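Local coordinates for protein glycerophosphodiester phosphodiesterase (Cytophaga hutchinsonii ATCC 33406, PDB 3CH0) that is a member of the glycerophosphodiester phosphodiesterase family, whose enzymes adopt a TIM-barrel fold, at residues A[243-248]-A[261-266]. Residues are numbered along the deposited sequence; the frame is centred on the assembly and turned at random.
Sequences TVNTKE and IITDYP. With EDO (1,2-ethanediol), chain H; EDO (1,2-ethanediol), chain E.
N245 and D264 join side chains where the loop ahead of helix 247-256 meets the C-terminal end of strand 260-263, the last strand of this TIM barrel. CB of N245 lies 3.7 Å from CD2 of Y265. With CG anti to its carbonyl carbon (chi1 -73°), the amide is carried to the edge of that ring, CG in the ring plane and the amide standing perpendicular to it. At the tip, OD1 accepts the backbone N-H of D264 at 2.9 Å, the donor tilted 22° from the amide plane, while ND2 gives a nearly straight 2.8 Å bond to the anti lone pair of D264 OD2. Both ends of the amide are thus used on one residue, which sets the orientation of the N245 amide. The carboxylate is shared further: OD2 also forms a salt bridge with R18, and OD1 hydrogen-bonds H14. One residue earlier, V244 N bonds I262 O (2.9 Å), a backbone bond beside that of I262 with P241. T263 OG1, anti to its own N, gives its proton to V244 O at 2.7 Å and closes an ST turn by accepting Y265 N at 3.0 Å. V244 CB packs against I261 CG2, 4.0 Å away, the two side chains crossing at about a right angle.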
loop_
_atom_site.group_PDB
_atom_site.type_symbol
_atom_site.label_atom_id
_atom_site.label_comp_id
_atom_site.label_asym_id
_atom_site.label_seq_id
_atom_site.Cartn_x
_atom_site.Cartn_y
_atom_site.Cartn_z
ATOM N N THR A 243 -5.164 7.439 -5.928
ATOM C CA THR A 243 -5.773 6.153 -6.089
ATOM C C THR A 243 -6.867 6.415 -7.113
ATOM O O THR A 243 -7.780 7.221 -6.880
ATOM C CB THR A 243 -6.331 5.640 -4.753
ATOM O OG1 THR A 243 -5.227 5.414 -3.851
ATOM C CG2 THR A 243 -7.083 4.325 -4.913
ATOM N N VAL A 244 -6.774 5.741 -8.252
ATOM C CA VAL A 244 -7.531 6.077 -9.459
ATOM C C VAL A 244 -8.618 5.052 -9.725
ATOM O O VAL A 244 -8.329 3.905 -9.988
ATOM C CB VAL A 244 -6.619 6.251 -10.650
ATOM C CG1 VAL A 244 -7.389 6.915 -11.795
ATOM C CG2 VAL A 244 -5.329 7.069 -10.308
ATOM N N ASN A 245 -9.895 5.489 -9.608
ATOM C CA ASN A 245 -11.013 4.569 -9.431
ATOM C C ASN A 245 -12.079 4.652 -10.536
ATOM O O ASN A 245 -13.180 4.137 -10.364
ATOM C CB ASN A 245 -11.661 4.787 -8.048
ATOM C CG ASN A 245 -10.773 4.248 -6.912
ATOM O OD1 ASN A 245 -9.856 3.473 -7.218
ATOM N ND2 ASN A 245 -11.112 4.560 -5.658
ATOM N N THR A 246 -11.774 5.311 -11.652
ATOM C CA THR A 246 -12.677 5.361 -12.795
ATOM C C THR A 246 -11.909 5.027 -14.053
ATOM O O THR A 246 -10.722 5.332 -14.151
ATOM C CB THR A 246 -13.463 6.698 -12.977
ATOM O OG1 THR A 246 -12.543 7.739 -13.329
ATOM C CG2 THR A 246 -14.227 7.023 -11.722
ATOM N N LYS A 247 -12.582 4.396 -15.021
ATOM C CA LYS A 247 -11.990 4.040 -16.253
ATOM C C LYS A 247 -11.474 5.265 -16.993
ATOM O O LYS A 247 -10.396 5.253 -17.543
ATOM C CB LYS A 247 -13.057 3.314 -17.089
ATOM C CG LYS A 247 -12.626 3.002 -18.486
ATOM C CD LYS A 247 -13.747 2.259 -19.267
ATOM C CE LYS A 247 -13.248 1.787 -20.639
ATOM N NZ LYS A 247 -14.437 1.286 -21.443
ATOM N N GLU A 248 -12.256 6.329 -17.017
ATOM C CA GLU A 248 -11.891 7.490 -17.814
ATOM C C GLU A 248 -10.603 8.127 -17.243
ATOM O O GLU A 248 -9.755 8.594 -17.980
ATOM C CB GLU A 248 -13.023 8.513 -17.804
ATOM C CG GLU A 248 -14.270 8.064 -18.509
ATOM C CD GLU A 248 -15.164 7.133 -17.673
ATOM O OE1 GLU A 248 -14.929 6.903 -16.464
ATOM O OE2 GLU A 248 -16.125 6.604 -18.268
ATOM N N ILE A 261 -0.843 2.144 -12.390
ATOM C CA ILE A 261 -1.997 2.716 -11.674
ATOM C C ILE A 261 -2.222 1.944 -10.409
ATOM O O ILE A 261 -2.196 0.725 -10.417
ATOM C CB ILE A 261 -3.289 2.636 -12.508
ATOM C CG1 ILE A 261 -3.178 3.610 -13.685
ATOM C CG2 ILE A 261 -4.607 2.896 -11.667
ATOM C CD1 ILE A 261 -3.420 5.076 -13.365
ATOM N N ILE A 262 -2.435 2.696 -9.324
ATOM C CA ILE A 262 -2.908 2.159 -8.064
ATOM C C ILE A 262 -4.420 2.452 -8.011
ATOM O O ILE A 262 -4.810 3.601 -7.986
ATOM C CB ILE A 262 -2.089 2.732 -6.875
ATOM C CG1 ILE A 262 -0.613 2.340 -6.968
ATOM C CG2 ILE A 262 -2.804 2.399 -5.483
ATOM C CD1 ILE A 262 0.277 3.305 -6.239
ATOM N N THR A 263 -5.200 1.385 -7.858
ATOM C CA THR A 263 -6.646 1.506 -7.868
ATOM C C THR A 263 -7.374 0.595 -6.897
ATOM O O THR A 263 -6.979 -0.549 -6.699
ATOM C CB THR A 263 -7.193 1.190 -9.300
ATOM O OG1 THR A 263 -8.634 1.325 -9.336
ATOM C CG2 THR A 263 -6.845 -0.223 -9.813
ATOM N N ASP A 264 -8.456 1.120 -6.319
ATOM C CA ASP A 264 -9.338 0.306 -5.470
ATOM C C ASP A 264 -10.146 -0.717 -6.274
ATOM O O ASP A 264 -10.728 -1.610 -5.680
ATOM C CB ASP A 264 -10.306 1.209 -4.695
ATOM C CG ASP A 264 -9.606 1.973 -3.619
ATOM O OD1 ASP A 264 -8.804 1.347 -2.869
ATOM O OD2 ASP A 264 -9.851 3.195 -3.506
ATOM N N TYR A 265 -10.266 -0.487 -7.587
ATOM C CA TYR A 265 -11.081 -1.286 -8.495
ATOM C C TYR A 265 -10.251 -1.888 -9.628
ATOM O O TYR A 265 -10.385 -1.540 -10.829
ATOM C CB TYR A 265 -12.212 -0.393 -9.036
ATOM C CG TYR A 265 -13.162 0.124 -8.005
ATOM C CD1 TYR A 265 -14.218 -0.675 -7.554
ATOM C CD2 TYR A 265 -13.001 1.357 -7.480
ATOM C CE1 TYR A 265 -15.118 -0.205 -6.618
ATOM C CE2 TYR A 265 -13.850 1.831 -6.498
ATOM C CZ TYR A 265 -14.932 1.061 -6.106
ATOM O OH TYR A 265 -15.764 1.558 -5.143
ATOM N N PRO A 266 -9.336 -2.817 -9.285
ATOM C CA PRO A 266 -8.465 -3.383 -10.309
ATOM C C PRO A 266 -9.254 -4.166 -11.381
ATOM O O PRO A 266 -8.759 -4.333 -12.488
ATOM C CB PRO A 266 -7.478 -4.227 -9.524
ATOM C CG PRO A 266 -8.190 -4.608 -8.272
ATOM C CD PRO A 266 -9.022 -3.356 -7.948
HETATM C C1 EDO H . -9.571 9.961 -7.739
HETATM O O1 EDO H . -9.953 11.037 -8.626
HETATM C C2 EDO H . -10.618 8.842 -7.721
HETATM O O2 EDO H . -10.772 8.119 -8.929
HETATM C C1 EDO E . -6.483 10.545 -5.300
HETATM O O1 EDO E . -6.718 9.553 -4.320
HETATM C C2 EDO E . -7.391 11.759 -5.087
HETATM O O2 EDO E . -6.807 12.685 -4.173
#